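Local coordinates for FACT complex subunit SPT16 (Ashbya gossypii, PDB 6A8M), which is probably a histone-chaperone subunit of the FACT complex, which reorganizes nucleosomes during transcription, replication and DNA repair, represented here by its N-terminal peptidase-like domain, at residues A[32-37]-A[146-151]; A[112-117]-A[142-147]; A[318-323]-A[399-404]; A[326-331]-A[344-349]. All coordinates share one frame; numbering follows the deposited sequence.

Overall arrangement
From the N terminus, the first strand, 32-37, meets helix 143-158 in contact 1, closing a long loop within the N-terminal lobe. Contact 2 starts inside that loop, at the head of helix 113-128, and ends on the same helix 143-158; the two share T146 and E147, and their centres lie about 9 Å apart. Together they tie a middle strand of the lobe's sheet to helix 143-158, and that helix to helix 113-128. Later, in the M24-type domain, helix 312-332 is used twice: contact 3 sets it on strand 394-405, and contact 4, whose loop lies within that of contact 3, sets it against helix 339-353. Centres of contacts 1 and 3 are about 46 Å apart.

Contact 1 of 4, residues A[32-37]-A[146-151]; sequences SLVFIL and TEWKGV
The indole of W148 carries the helix side of this contact, and I36 and V34 meet it from the strand. The main interaction over the ring is CH-pi: I36 CG1 sits over one face of the indole, 3.7 Å from the centroid of the five-membered ring and 19° off its normal. The branch continues past the ring nitrogen, with I36 CD1 3.3 Å from W148 NE1, so CG1 covers the pyrrole part while CD1 stands above the plane just outside its rim. The isoleucine side chain crosses that of the tryptophan at about a right angle. A chi1 of 162° swings the indole out from the helix toward the strand.

The second kind of contact is plain apolar packing on the benzene part. V34 CG1 comes obliquely to the ring, 3.8 Å from W148 CZ2. V34 and I36 alternate with F35, whose CB points away and whose ring packs on helix 48-57. This is a helix lying on one face of the mixed sheet of the alpha/beta N-terminal lobe, in which strand 32-37 runs between strands 64-68 and 131-134. An alanine in place of W148 would probably open a gap beside I36 CG1 and V34 CG1 and leave the strand to the contacts that F144 and I145 make with I36.

Around the contact the indole is hemmed in further by F118 of helix 113-128, which meets it edge-to-face, and by L65 of strand 64-68. V34 also touches V125 of helix 113-128.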
# COMPACT_ATOMS: atom_id res chain seq x y z
N SER A 32 24.41 -1.71 -10.15
CA SER A 32 23.43 -1.16 -11.07
C SER A 32 22.10 -1.82 -10.73
O SER A 32 22.06 -2.82 -10.02
CB SER A 32 23.80 -1.41 -12.53
OG SER A 32 23.86 -2.80 -12.84
N LEU A 33 21.01 -1.25 -11.26
CA LEU A 33 19.66 -1.75 -11.06
C LEU A 33 19.03 -1.98 -12.42
O LEU A 33 19.24 -1.18 -13.33
CB LEU A 33 18.80 -0.75 -10.28
CG LEU A 33 19.33 -0.26 -8.93
CD1 LEU A 33 18.36 0.70 -8.31
CD2 LEU A 33 19.59 -1.47 -8.01
N VAL A 34 18.24 -3.05 -12.56
CA VAL A 34 17.43 -3.26 -13.76
C VAL A 34 16.01 -3.65 -13.36
O VAL A 34 15.81 -4.63 -12.63
CB VAL A 34 18.02 -4.33 -14.69
CG1 VAL A 34 17.17 -4.44 -15.94
CG2 VAL A 34 19.50 -4.01 -15.06
N PHE A 35 15.02 -2.90 -13.87
CA PHE A 35 13.60 -3.17 -13.63
C PHE A 35 12.90 -3.30 -14.98
O PHE A 35 13.06 -2.43 -15.84
CB PHE A 35 12.95 -2.04 -12.82
CG PHE A 35 13.64 -1.79 -11.50
CD1 PHE A 35 13.34 -2.59 -10.42
CD2 PHE A 35 14.58 -0.79 -11.37
CE1 PHE A 35 13.97 -2.39 -9.20
CE2 PHE A 35 15.23 -0.58 -10.15
CZ PHE A 35 14.92 -1.39 -9.07
N ILE A 36 12.12 -4.37 -15.15
CA ILE A 36 11.50 -4.67 -16.44
C ILE A 36 10.01 -4.84 -16.22
O ILE A 36 9.59 -5.75 -15.50
CB ILE A 36 12.09 -5.93 -17.10
CG1 ILE A 36 13.61 -5.99 -16.93
CG2 ILE A 36 11.70 -5.97 -18.58
CD1 ILE A 36 14.06 -6.70 -15.67
N LEU A 37 9.22 -3.99 -16.86
CA LEU A 37 7.77 -4.07 -16.75
C LEU A 37 7.26 -4.65 -18.07
O LEU A 37 7.53 -4.09 -19.14
CB LEU A 37 7.16 -2.70 -16.47
CG LEU A 37 5.94 -2.76 -15.54
CD1 LEU A 37 5.70 -1.43 -14.91
CD2 LEU A 37 4.68 -3.27 -16.28
N THR A 146 9.71 -11.40 -22.02
CA THR A 146 10.16 -12.76 -22.28
C THR A 146 11.45 -12.75 -23.08
O THR A 146 12.37 -13.54 -22.81
CB THR A 146 9.07 -13.56 -22.99
OG1 THR A 146 7.92 -13.65 -22.14
CG2 THR A 146 9.55 -14.97 -23.34
N GLU A 147 11.57 -11.85 -24.06
CA GLU A 147 12.84 -11.70 -24.75
C GLU A 147 13.94 -11.23 -23.80
O GLU A 147 15.07 -11.73 -23.86
CB GLU A 147 12.70 -10.74 -25.94
CG GLU A 147 12.13 -11.38 -27.21
CD GLU A 147 12.53 -10.66 -28.49
OE1 GLU A 147 12.84 -9.45 -28.43
OE2 GLU A 147 12.52 -11.31 -29.57
N TRP A 148 13.62 -10.28 -22.90
CA TRP A 148 14.60 -9.82 -21.92
C TRP A 148 15.11 -10.96 -21.04
O TRP A 148 16.32 -11.08 -20.80
CB TRP A 148 14.01 -8.70 -21.03
CG TRP A 148 14.86 -8.57 -19.76
CD1 TRP A 148 14.59 -9.08 -18.52
CD2 TRP A 148 16.15 -7.96 -19.67
NE1 TRP A 148 15.63 -8.80 -17.66
CE2 TRP A 148 16.60 -8.11 -18.34
CE3 TRP A 148 16.97 -7.28 -20.58
CZ2 TRP A 148 17.82 -7.61 -17.89
CZ3 TRP A 148 18.21 -6.79 -20.14
CH2 TRP A 148 18.61 -6.95 -18.81
N LYS A 149 14.20 -11.79 -20.51
CA LYS A 149 14.62 -12.87 -19.62
C LYS A 149 15.64 -13.79 -20.30
O LYS A 149 16.57 -14.28 -19.65
CB LYS A 149 13.42 -13.69 -19.15
CG LYS A 149 13.79 -14.76 -18.13
CD LYS A 149 12.57 -15.27 -17.38
CE LYS A 149 12.95 -16.36 -16.37
NZ LYS A 149 13.47 -17.56 -17.05
N GLY A 150 15.48 -14.04 -21.60
CA GLY A 150 16.47 -14.86 -22.30
C GLY A 150 17.85 -14.23 -22.30
O GLY A 150 18.86 -14.93 -22.13
N VAL A 151 17.92 -12.92 -22.52
CA VAL A 151 19.19 -12.22 -22.50
C VAL A 151 19.79 -12.26 -21.10
O VAL A 151 20.98 -12.54 -20.92
CB VAL A 151 19.02 -10.78 -22.99
CG1 VAL A 151 20.28 -9.97 -22.73
CG2 VAL A 151 18.68 -10.77 -24.48

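Contact 2 of 4, residues A[112-117]-A[142-147]; sequences GHNLKL and GKFITE
At the edge of the F144 ring, close to its plane, lies the amide nitrogen of N114: ND2 is 3.8 Å from F144 CD1. The amide and ring planes stand 77° apart, and the side chains cross at about a right angle. The other end of that amide, OD1, lies in plane at the edge of the H113 ring and takes a hydrogen bond from the backbone N of S108. F118 meets F144 edge-to-face. This is the N-terminal end of a helix-helix packing in the alpha/beta N-terminal lobe, where helices 113-128 and 143-158 lie side by side on the sheet; the short segments cross at -42° with axes 10.3 Å apart.

F144 CG anti to the backbone N (chi1 -180°) swings the ring toward N114.

Water carries the polar part of the contact. E147 faces the first turn of helix 113-128, and its OE1 stays 4.1 Å from L115 N, too far for a direct bond. One water fills that step, accepting from L115 N and donating to E147 OE1, with a weak bond from G112 N besides. A second joins G112 N to E147 OE2, and a third links N114 ND2 to E147 OE1. The carboxylate thus faces backbone N-H groups at a helix start, which would tend to favour its negative charge. Each helix opens with a glycine at its N-cap position, G112 and G142. On the G142 side, T146 OG1 donates to G142 O at 2.8 Å, lying above the carbonyl plane, while T146 N also donates to that oxygen.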
# COMPACT_ATOMS: atom_id res chain seq x y z
N GLY A 112 14.31 -8.30 -33.58
CA GLY A 112 15.73 -8.06 -33.49
C GLY A 112 16.11 -6.72 -32.88
O GLY A 112 17.23 -6.57 -32.39
N HIS A 113 15.19 -5.77 -32.89
CA HIS A 113 15.52 -4.42 -32.45
C HIS A 113 15.70 -4.37 -30.94
O HIS A 113 16.75 -3.97 -30.43
CB HIS A 113 14.43 -3.46 -32.93
CG HIS A 113 14.62 -2.06 -32.45
ND1 HIS A 113 15.19 -1.07 -33.23
CD2 HIS A 113 14.31 -1.47 -31.27
CE1 HIS A 113 15.23 0.06 -32.55
NE2 HIS A 113 14.70 -0.16 -31.35
N ASN A 114 14.66 -4.77 -30.19
CA ASN A 114 14.75 -4.76 -28.73
C ASN A 114 15.82 -5.72 -28.24
O ASN A 114 16.50 -5.44 -27.24
CB ASN A 114 13.40 -5.13 -28.10
CG ASN A 114 12.30 -4.17 -28.47
OD1 ASN A 114 12.54 -3.05 -28.94
ND2 ASN A 114 11.06 -4.62 -28.28
N LEU A 115 15.96 -6.89 -28.89
CA LEU A 115 16.99 -7.84 -28.48
C LEU A 115 18.37 -7.18 -28.45
O LEU A 115 19.13 -7.36 -27.48
CB LEU A 115 17.00 -9.03 -29.44
CG LEU A 115 18.10 -10.06 -29.22
CD1 LEU A 115 17.89 -10.81 -27.91
CD2 LEU A 115 18.18 -11.03 -30.41
N LYS A 116 18.69 -6.40 -29.47
CA LYS A 116 19.99 -5.75 -29.52
C LYS A 116 20.11 -4.71 -28.41
O LYS A 116 21.17 -4.59 -27.79
CB LYS A 116 20.21 -5.10 -30.88
CG LYS A 116 21.60 -4.48 -31.09
CD LYS A 116 22.71 -5.50 -30.92
CE LYS A 116 24.07 -4.94 -31.34
NZ LYS A 116 24.37 -3.61 -30.75
N LEU A 117 19.03 -3.97 -28.15
CA LEU A 117 19.04 -3.03 -27.03
C LEU A 117 19.30 -3.76 -25.72
O LEU A 117 20.11 -3.31 -24.90
CB LEU A 117 17.71 -2.26 -26.97
CG LEU A 117 17.39 -1.29 -28.12
CD1 LEU A 117 16.08 -0.54 -27.87
CD2 LEU A 117 18.54 -0.32 -28.33
N GLY A 142 4.31 -11.25 -21.64
CA GLY A 142 4.46 -10.51 -22.86
C GLY A 142 5.79 -10.77 -23.55
O GLY A 142 6.76 -11.24 -22.95
N LYS A 143 5.80 -10.47 -24.85
CA LYS A 143 6.97 -10.71 -25.70
C LYS A 143 8.19 -9.95 -25.20
O LYS A 143 9.31 -10.48 -25.20
CB LYS A 143 6.60 -10.32 -27.14
CG LYS A 143 7.49 -10.85 -28.22
CD LYS A 143 7.00 -10.44 -29.62
CE LYS A 143 5.65 -11.05 -30.00
NZ LYS A 143 5.67 -12.50 -30.33
N PHE A 144 7.99 -8.71 -24.75
CA PHE A 144 9.11 -7.84 -24.38
C PHE A 144 9.88 -8.41 -23.20
O PHE A 144 11.10 -8.64 -23.29
CB PHE A 144 8.54 -6.45 -24.05
CG PHE A 144 9.56 -5.40 -23.64
CD1 PHE A 144 10.21 -4.63 -24.60
CD2 PHE A 144 9.77 -5.10 -22.30
CE1 PHE A 144 11.10 -3.59 -24.23
CE2 PHE A 144 10.65 -4.09 -21.92
CZ PHE A 144 11.33 -3.34 -22.90
N ILE A 145 9.20 -8.67 -22.09
CA ILE A 145 9.91 -9.21 -20.93
C ILE A 145 10.42 -10.62 -21.19
O ILE A 145 11.46 -11.02 -20.66
CB ILE A 145 9.04 -9.14 -19.66
CG1 ILE A 145 9.90 -9.35 -18.42
CG2 ILE A 145 7.89 -10.16 -19.72
CD1 ILE A 145 9.23 -8.99 -17.12
N THR A 146 9.71 -11.40 -22.02
CA THR A 146 10.16 -12.76 -22.28
C THR A 146 11.45 -12.75 -23.08
O THR A 146 12.37 -13.54 -22.81
CB THR A 146 9.07 -13.56 -22.99
OG1 THR A 146 7.92 -13.65 -22.14
CG2 THR A 146 9.55 -14.97 -23.34
N GLU A 147 11.57 -11.85 -24.06
CA GLU A 147 12.84 -11.70 -24.75
C GLU A 147 13.94 -11.23 -23.80
O GLU A 147 15.07 -11.73 -23.86
CB GLU A 147 12.70 -10.74 -25.94
CG GLU A 147 12.13 -11.38 -27.21
CD GLU A 147 12.53 -10.66 -28.49
OE1 GLU A 147 12.84 -9.45 -28.43
OE2 GLU A 147 12.52 -11.31 -29.57
O HOH W 1 13.75 -7.95 -30.49
O HOH W 2 13.78 -10.49 -31.98
O HOH W 3 10.70 -7.50 -27.59

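Contact 3 of 4, residues A[318-323]-A[399-404]; sequences YDFLLL and LGFNNL
Helix segment 318-323 runs nearly antiparallel to strand 399-402, at 151° between their directions with the axes 10.1 Å apart, and L321 faces L399 across the gap with their CA atoms 8.3 Å apart. The side chains that fill it are all apolar and buried. L321 does most of the work through one methyl, CD1, which wedges between two strand residues. It lies 3.5 Å from L399 CD1, tighter than usual for two carbons, and just as near F401 CE2, at the edge of that ring and close to its plane. The two torsions of L321, chi1 177° and chi2 64°, together bring CD1 to the strand, and the side chain runs opposite to those of L399 and F401 as it slides past them.

F320 supplies the second point of contact. Its CE2 is 3.8 Å from F401 CZ, which comes in at the edge of the F320 ring, and the two side chains cross at about a right angle. F361 packs on F401 too, and I350 of helix 339-353 touches both F320 and F401. G400, between L399 and F401, has no side chain, and its N hydrogen-bonds to T362 OG1.

Helix 312-332 is thereby laid against strand 394-405 of an antiparallel sheet, the helix-on-sheet layering expected of the pita-bread fold of M24 peptidases, to whose family this domain of Spt16 belongs.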
# COMPACT_ATOMS: atom_id res chain seq x y z
N TYR A 318 -14.45 -3.85 23.56
CA TYR A 318 -14.38 -2.83 22.53
C TYR A 318 -13.88 -1.51 23.11
O TYR A 318 -13.09 -0.80 22.47
CB TYR A 318 -15.72 -2.62 21.84
CG TYR A 318 -15.59 -1.56 20.77
CD1 TYR A 318 -15.09 -1.88 19.52
CD2 TYR A 318 -15.90 -0.23 21.03
CE1 TYR A 318 -14.93 -0.90 18.53
CE2 TYR A 318 -15.75 0.76 20.05
CZ TYR A 318 -15.26 0.40 18.80
OH TYR A 318 -15.08 1.36 17.82
N ASP A 319 -14.32 -1.16 24.32
CA ASP A 319 -13.80 0.04 24.96
C ASP A 319 -12.29 -0.05 25.13
O ASP A 319 -11.58 0.93 24.89
CB ASP A 319 -14.46 0.25 26.33
CG ASP A 319 -15.92 0.66 26.22
OD1 ASP A 319 -16.33 1.13 25.14
OD2 ASP A 319 -16.63 0.53 27.25
N PHE A 320 -11.80 -1.21 25.56
CA PHE A 320 -10.37 -1.42 25.69
C PHE A 320 -9.66 -1.30 24.35
O PHE A 320 -8.59 -0.68 24.26
CB PHE A 320 -10.08 -2.79 26.31
CG PHE A 320 -8.64 -3.19 26.16
CD1 PHE A 320 -7.69 -2.64 26.99
CD2 PHE A 320 -8.24 -4.04 25.13
CE1 PHE A 320 -6.36 -2.97 26.84
CE2 PHE A 320 -6.91 -4.37 24.97
CZ PHE A 320 -5.98 -3.83 25.82
N LEU A 321 -10.23 -1.90 23.29
CA LEU A 321 -9.61 -1.82 21.97
C LEU A 321 -9.38 -0.38 21.55
O LEU A 321 -8.32 -0.04 21.00
CB LEU A 321 -10.49 -2.55 20.95
CG LEU A 321 -10.07 -2.55 19.49
CD1 LEU A 321 -8.75 -3.30 19.33
CD2 LEU A 321 -11.17 -3.21 18.66
N LEU A 322 -10.34 0.51 21.84
CA LEU A 322 -10.15 1.93 21.55
C LEU A 322 -8.98 2.51 22.32
O LEU A 322 -8.18 3.28 21.76
CB LEU A 322 -11.41 2.72 21.90
CG LEU A 322 -12.58 2.66 20.94
CD1 LEU A 322 -13.75 3.46 21.54
CD2 LEU A 322 -12.19 3.18 19.56
N LEU A 323 -8.88 2.19 23.61
CA LEU A 323 -7.79 2.68 24.45
C LEU A 323 -6.45 2.16 23.97
O LEU A 323 -5.45 2.89 24.00
CB LEU A 323 -8.02 2.27 25.91
CG LEU A 323 -9.27 2.88 26.55
CD1 LEU A 323 -9.47 2.40 27.97
CD2 LEU A 323 -9.16 4.40 26.52
N LEU A 399 -5.43 -3.43 14.32
CA LEU A 399 -5.29 -4.40 15.39
C LEU A 399 -6.56 -5.20 15.56
O LEU A 399 -7.66 -4.74 15.26
CB LEU A 399 -4.90 -3.77 16.72
CG LEU A 399 -5.41 -2.39 17.08
CD1 LEU A 399 -5.51 -2.26 18.58
CD2 LEU A 399 -4.44 -1.37 16.57
N GLY A 400 -6.39 -6.41 16.05
CA GLY A 400 -7.50 -7.33 16.10
C GLY A 400 -7.32 -8.32 17.22
O GLY A 400 -6.19 -8.57 17.67
N PHE A 401 -8.45 -8.85 17.69
CA PHE A 401 -8.48 -9.94 18.65
C PHE A 401 -9.42 -11.00 18.07
O PHE A 401 -10.53 -10.66 17.64
CB PHE A 401 -8.98 -9.47 20.02
CG PHE A 401 -8.11 -8.43 20.65
CD1 PHE A 401 -7.02 -8.80 21.41
CD2 PHE A 401 -8.37 -7.07 20.48
CE1 PHE A 401 -6.19 -7.84 22.00
CE2 PHE A 401 -7.55 -6.10 21.07
CZ PHE A 401 -6.46 -6.49 21.82
N ASN A 402 -8.98 -12.25 18.04
CA ASN A 402 -9.80 -13.30 17.45
C ASN A 402 -10.04 -14.39 18.48
O ASN A 402 -9.41 -14.44 19.54
CB ASN A 402 -9.14 -13.85 16.17
CG ASN A 402 -10.14 -14.54 15.22
OD1 ASN A 402 -11.34 -14.65 15.50
ND2 ASN A 402 -9.64 -15.00 14.08
N ASN A 403 -11.01 -15.25 18.17
CA ASN A 403 -11.25 -16.46 18.97
C ASN A 403 -11.65 -16.12 20.40
O ASN A 403 -11.20 -16.74 21.37
CB ASN A 403 -10.03 -17.39 18.95
CG ASN A 403 -9.68 -17.85 17.54
OD1 ASN A 403 -10.44 -18.60 16.94
ND2 ASN A 403 -8.53 -17.43 17.03
N LEU A 404 -12.52 -15.13 20.53
CA LEU A 404 -13.12 -14.78 21.81
C LEU A 404 -14.50 -15.41 21.91
O LEU A 404 -15.16 -15.66 20.90
CB LEU A 404 -13.22 -13.26 21.95
CG LEU A 404 -11.89 -12.55 21.72
CD1 LEU A 404 -12.07 -11.05 21.85
CD2 LEU A 404 -10.88 -13.09 22.75

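Contact 4 of 4, residues A[326-331]-A[344-349]; sequences EEIINN and DGAVNY
E327, the first residue of 326-331 to touch the partner helix, lays its aliphatic part over Y349. Its CB stands over one face of the phenol ring, 4.2 Å from the centroid and 13° off the normal, in a CH-pi contact offset toward the rim. CG follows, 3.8 Å from Y349 CD1. The bend at chi2 (70°) folds the carboxylate alongside the ring, and a chi3 near zero lays it almost parallel, the planes 10° apart. Its OE2 is gripped twice: N331 ND2 donates to it at 2.9 Å, on the syn side but tilted out of the carboxylate plane, and a water 2.7 Å from E327 OE2 donates to it and to G345 O, bridging to the partner helix. An alanine at E327 would probably leave one face of Y349 less covered and the N331 amide and bridging water without their carboxylate.

I328, next along, is buried. Its CD1 methyl meets A346 CB at 3.9 Å, where the two segments come nearest, with CA atoms 6.5 Å apart, consistent with the small alanine. From I328 the helix widens into a pi-type turn, and N331 reaches back to E327 from within it.

The pair packs helix 312-332 on helix 339-353 in the M24-type domain. Y349 also touches L323 and L324. The same I328 CD1 meets L399, and I328 touches I397, so its side chain packs at the junction of both helices and strand 394-405.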
# COMPACT_ATOMS: atom_id res chain seq x y z
N GLU A 326 -5.39 4.06 20.86
CA GLU A 326 -4.92 5.38 21.29
C GLU A 326 -3.51 5.30 21.86
O GLU A 326 -2.67 6.16 21.57
CB GLU A 326 -5.90 5.96 22.31
CG GLU A 326 -5.46 7.28 22.91
CD GLU A 326 -5.47 8.43 21.92
OE1 GLU A 326 -6.30 8.41 20.99
OE2 GLU A 326 -4.64 9.35 22.06
N GLU A 327 -3.24 4.28 22.68
CA GLU A 327 -1.89 4.09 23.22
C GLU A 327 -0.88 3.92 22.09
O GLU A 327 0.21 4.50 22.14
CB GLU A 327 -1.89 2.88 24.15
CG GLU A 327 -0.50 2.29 24.49
CD GLU A 327 0.36 3.16 25.39
OE1 GLU A 327 -0.12 4.21 25.86
OE2 GLU A 327 1.54 2.80 25.64
N ILE A 328 -1.22 3.14 21.07
CA ILE A 328 -0.31 2.97 19.94
C ILE A 328 -0.13 4.28 19.19
O ILE A 328 1.00 4.73 18.96
CB ILE A 328 -0.83 1.86 19.01
CG1 ILE A 328 -0.81 0.53 19.73
CG2 ILE A 328 0.01 1.74 17.75
CD1 ILE A 328 -1.56 -0.53 18.98
N ILE A 329 -1.23 4.94 18.84
CA ILE A 329 -1.14 6.10 17.95
C ILE A 329 -0.46 7.27 18.64
O ILE A 329 0.43 7.91 18.08
CB ILE A 329 -2.54 6.49 17.43
CG1 ILE A 329 -3.05 5.43 16.45
CG2 ILE A 329 -2.49 7.90 16.82
CD1 ILE A 329 -4.51 5.60 15.99
N ASN A 330 -0.86 7.56 19.87
CA ASN A 330 -0.42 8.80 20.49
C ASN A 330 0.67 8.61 21.54
O ASN A 330 1.21 9.60 22.06
CB ASN A 330 -1.64 9.54 21.06
CG ASN A 330 -2.45 10.23 19.94
OD1 ASN A 330 -1.88 10.97 19.13
ND2 ASN A 330 -3.75 9.95 19.87
N ASN A 331 1.07 7.37 21.82
CA ASN A 331 2.20 7.15 22.71
C ASN A 331 3.35 6.38 22.07
O ASN A 331 4.50 6.77 22.26
CB ASN A 331 1.74 6.42 23.96
CG ASN A 331 2.76 6.48 25.06
OD1 ASN A 331 3.38 7.52 25.27
ND2 ASN A 331 2.97 5.36 25.74
N ASP A 344 5.58 -4.47 20.87
CA ASP A 344 5.74 -4.88 22.27
C ASP A 344 5.03 -3.93 23.23
O ASP A 344 4.51 -4.36 24.27
CB ASP A 344 7.22 -4.99 22.64
CG ASP A 344 7.89 -6.22 22.03
OD1 ASP A 344 7.16 -7.04 21.45
OD2 ASP A 344 9.13 -6.37 22.18
N GLY A 345 5.00 -2.63 22.92
CA GLY A 345 4.24 -1.70 23.75
C GLY A 345 2.75 -2.01 23.77
O GLY A 345 2.08 -1.84 24.80
N ALA A 346 2.20 -2.42 22.63
CA ALA A 346 0.81 -2.88 22.58
C ALA A 346 0.62 -4.13 23.45
O ALA A 346 -0.37 -4.25 24.17
CB ALA A 346 0.41 -3.16 21.13
N VAL A 347 1.55 -5.08 23.34
CA VAL A 347 1.46 -6.29 24.15
C VAL A 347 1.50 -5.94 25.63
O VAL A 347 0.76 -6.52 26.44
CB VAL A 347 2.60 -7.26 23.78
CG1 VAL A 347 2.63 -8.43 24.76
CG2 VAL A 347 2.40 -7.72 22.34
N ASN A 348 2.36 -5.00 26.01
CA ASN A 348 2.43 -4.56 27.40
C ASN A 348 1.09 -4.03 27.87
O ASN A 348 0.64 -4.33 28.98
CB ASN A 348 3.50 -3.47 27.57
CG ASN A 348 4.90 -3.96 27.33
OD1 ASN A 348 5.16 -5.16 27.25
ND2 ASN A 348 5.83 -3.02 27.22
N TYR A 349 0.46 -3.19 27.04
CA TYR A 349 -0.79 -2.57 27.45
C TYR A 349 -1.89 -3.61 27.63
O TYR A 349 -2.68 -3.53 28.58
CB TYR A 349 -1.18 -1.52 26.40
CG TYR A 349 -2.26 -0.55 26.81
CD1 TYR A 349 -1.97 0.57 27.57
CD2 TYR A 349 -3.58 -0.77 26.43
CE1 TYR A 349 -2.97 1.45 27.95
CE2 TYR A 349 -4.58 0.10 26.81
CZ TYR A 349 -4.27 1.21 27.57
OH TYR A 349 -5.29 2.07 27.94
O HOH W 4 2.40 0.34 26.35